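Side-chain contact in conserved domain protein (Streptococcus pneumoniae, PDB 2FI0), which is of unknown function but is a small, mostly helical protein containing a DUF1858 family region: residues A[49-52]-A[53-56]. Sequence-based numbering, arbitrary orientation.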
ATOM      1  N   LYS A  49       9.390  -4.162   6.555  1.00 50.35           N
ATOM      2  CA  LYS A  49      10.583  -4.179   5.713  1.00 50.15           C
ATOM      3  C   LYS A  49      10.308  -3.756   4.269  1.00 49.83           C
ATOM      4  O   LYS A  49      11.230  -3.342   3.551  1.00 50.31           O
ATOM      5  CB  LYS A  49      11.171  -5.587   5.687  1.00 50.20           C
ATOM      6  CG  LYS A  49      11.621  -6.115   7.025  1.00 50.54           C
ATOM      7  CD  LYS A  49      11.812  -7.632   6.947  1.00 50.94           C
ATOM      8  CE  LYS A  49      12.642  -8.165   8.098  1.00 51.31           C
ATOM      9  NZ  LYS A  49      12.673  -9.666   8.122  1.00 51.86           N
ATOM     10  N   VAL A  50       9.064  -3.888   3.822  1.00 48.95           N
ATOM     11  CA  VAL A  50       8.760  -3.686   2.410  1.00 48.56           C
ATOM     12  C   VAL A  50       7.797  -2.508   2.224  1.00 47.64           C
ATOM     13  O   VAL A  50       6.825  -2.372   2.957  1.00 46.75           O
ATOM     14  CB  VAL A  50       8.238  -5.018   1.754  1.00 48.91           C
ATOM     15  CG1 VAL A  50       6.763  -5.271   2.034  1.00 49.60           C
ATOM     16  CG2 VAL A  50       8.469  -5.006   0.280  1.00 49.37           C
ATOM     17  N   SER A  51       8.097  -1.644   1.260  1.00 46.86           N
ATOM     18  CA  SER A  51       7.174  -0.586   0.860  1.00 46.66           C
ATOM     19  C   SER A  51       6.227  -1.094  -0.217  1.00 46.65           C
ATOM     20  O   SER A  51       6.374  -2.224  -0.702  1.00 46.47           O
ATOM     21  CB  SER A  51       7.951   0.626   0.344  1.00 46.17           C
ATOM     22  OG  SER A  51       8.665   0.315  -0.828  1.00 44.04           O
ATOM     23  N   LEU A  52       5.251  -0.274  -0.599  1.00 46.50           N
ATOM     24  CA  LEU A  52       4.365  -0.636  -1.720  1.00 47.02           C
ATOM     25  C   LEU A  52       5.137  -0.748  -3.021  1.00 46.80           C
ATOM     26  O   LEU A  52       4.840  -1.591  -3.864  1.00 46.69           O
ATOM     27  CB  LEU A  52       3.223   0.370  -1.891  1.00 47.16           C
ATOM     28  CG  LEU A  52       2.159   0.315  -0.785  1.00 48.00           C
ATOM     29  CD1 LEU A  52       1.124   1.386  -1.015  1.00 48.77           C
ATOM     30  CD2 LEU A  52       1.495  -1.044  -0.746  1.00 48.69           C
ATOM     31  N   LYS A  53       6.130   0.112  -3.181  1.00 46.74           N
ATOM     32  CA  LYS A  53       6.965   0.085  -4.370  1.00 47.43           C
ATOM     33  C   LYS A  53       7.786  -1.214  -4.425  1.00 46.99           C
ATOM     34  O   LYS A  53       7.798  -1.886  -5.442  1.00 46.04           O
ATOM     35  CB  LYS A  53       7.872   1.303  -4.371  1.00 47.43           C
ATOM     36  CG  LYS A  53       8.538   1.567  -5.674  1.00 48.80           C
ATOM     37  CD  LYS A  53       9.511   2.743  -5.574  1.00 48.88           C
ATOM     38  CE  LYS A  53       8.819   4.033  -5.227  1.00 47.62           C
ATOM     39  NZ  LYS A  53       9.728   5.178  -5.468  1.00 47.90           N
ATOM     40  N   GLN A  54       8.448  -1.559  -3.322  1.00 47.37           N
ATOM     41  CA  GLN A  54       9.212  -2.815  -3.215  1.00 47.92           C
ATOM     42  C   GLN A  54       8.292  -4.038  -3.307  1.00 47.82           C
ATOM     43  O   GLN A  54       8.532  -4.968  -4.079  1.00 47.48           O
ATOM     44  CB  GLN A  54       9.998  -2.847  -1.901  1.00 48.12           C
ATOM     45  CG  GLN A  54      11.152  -1.839  -1.830  1.00 48.71           C
ATOM     46  CD  GLN A  54      11.584  -1.493  -0.402  1.00 48.62           C
ATOM     47  OE1 GLN A  54      10.807  -1.574   0.546  1.00 49.52           O
ATOM     48  NE2 GLN A  54      12.831  -1.077  -0.260  1.00 50.38           N
ATOM     49  N   GLY A  55       7.224  -4.013  -2.527  1.00 48.22           N
ATOM     50  CA  GLY A  55       6.239  -5.075  -2.515  1.00 49.09           C
ATOM     51  C   GLY A  55       5.597  -5.381  -3.854  1.00 49.79           C
ATOM     52  O   GLY A  55       5.350  -6.546  -4.162  1.00 50.07           O
ATOM     53  N   SER A  56       5.324  -4.353  -4.650  1.00 50.30           N
ATOM     54  CA  SER A  56       4.704  -4.541  -5.962  1.00 50.96           C
ATOM     55  C   SER A  56       5.606  -5.327  -6.920  1.00 51.46           C
ATOM     56  O   SER A  56       5.134  -6.148  -7.722  1.00 51.45           O
ATOM     57  CB  SER A  56       4.329  -3.183  -6.580  1.00 51.58           C
ATOM     58  OG  SER A  56       5.466  -2.473  -7.056  1.00 52.92           O
TER
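Ser51 and Gln54 grip each other twice, each side chain accepting a backbone N-H of the other. Ser51 OG accepts the backbone N-H of Gln54, 3.1 Å from Gln54 N, with an N-H...O angle of 172° that makes the bond almost straight. In return, Gln54 OE1 accepts the N-H of Ser51, 2.8 Å from Ser51 N, the donor lying in the carbonyl plane on a lone pair. OG sits between the backbone N and carbonyl carbon of Ser51 (chi1 64°), a rotation that brings it to face Gln54 N. The glutamine reaches back because its CG lies anti to the carbonyl carbon (chi1 -69°) and the chain then runs extended to the amide. This reciprocal pairing meets the definition of a capping box: Ser51 is the N-cap of helix 52-59, at the end of the loop that follows helix 46-49. The two bonds tie the Gln54 side-chain carbonyl oxygen and the Ser51 hydroxyl oxygen to backbone N-H groups at the helix start, and Gln54 N is satisfied before the regular helical pattern begins. That pattern starts with Gly55 N bonded to Ser51 O and continues with Ser56 N, 2.9 Å from Leu52 O and standing above the plane of that carbonyl. The Leu52 side chain itself points away from the 53-56 turn and packs on Val11 and Phe34. Val50 CG2 packs against the first turn, 3.2 Å from Gly55 N and 3.4 Å from Gln54 CB, the valine and glutamine side chains passing in opposite directions. The ammonium of Lys53 leads away from the cap to a salt bridge with Asp81.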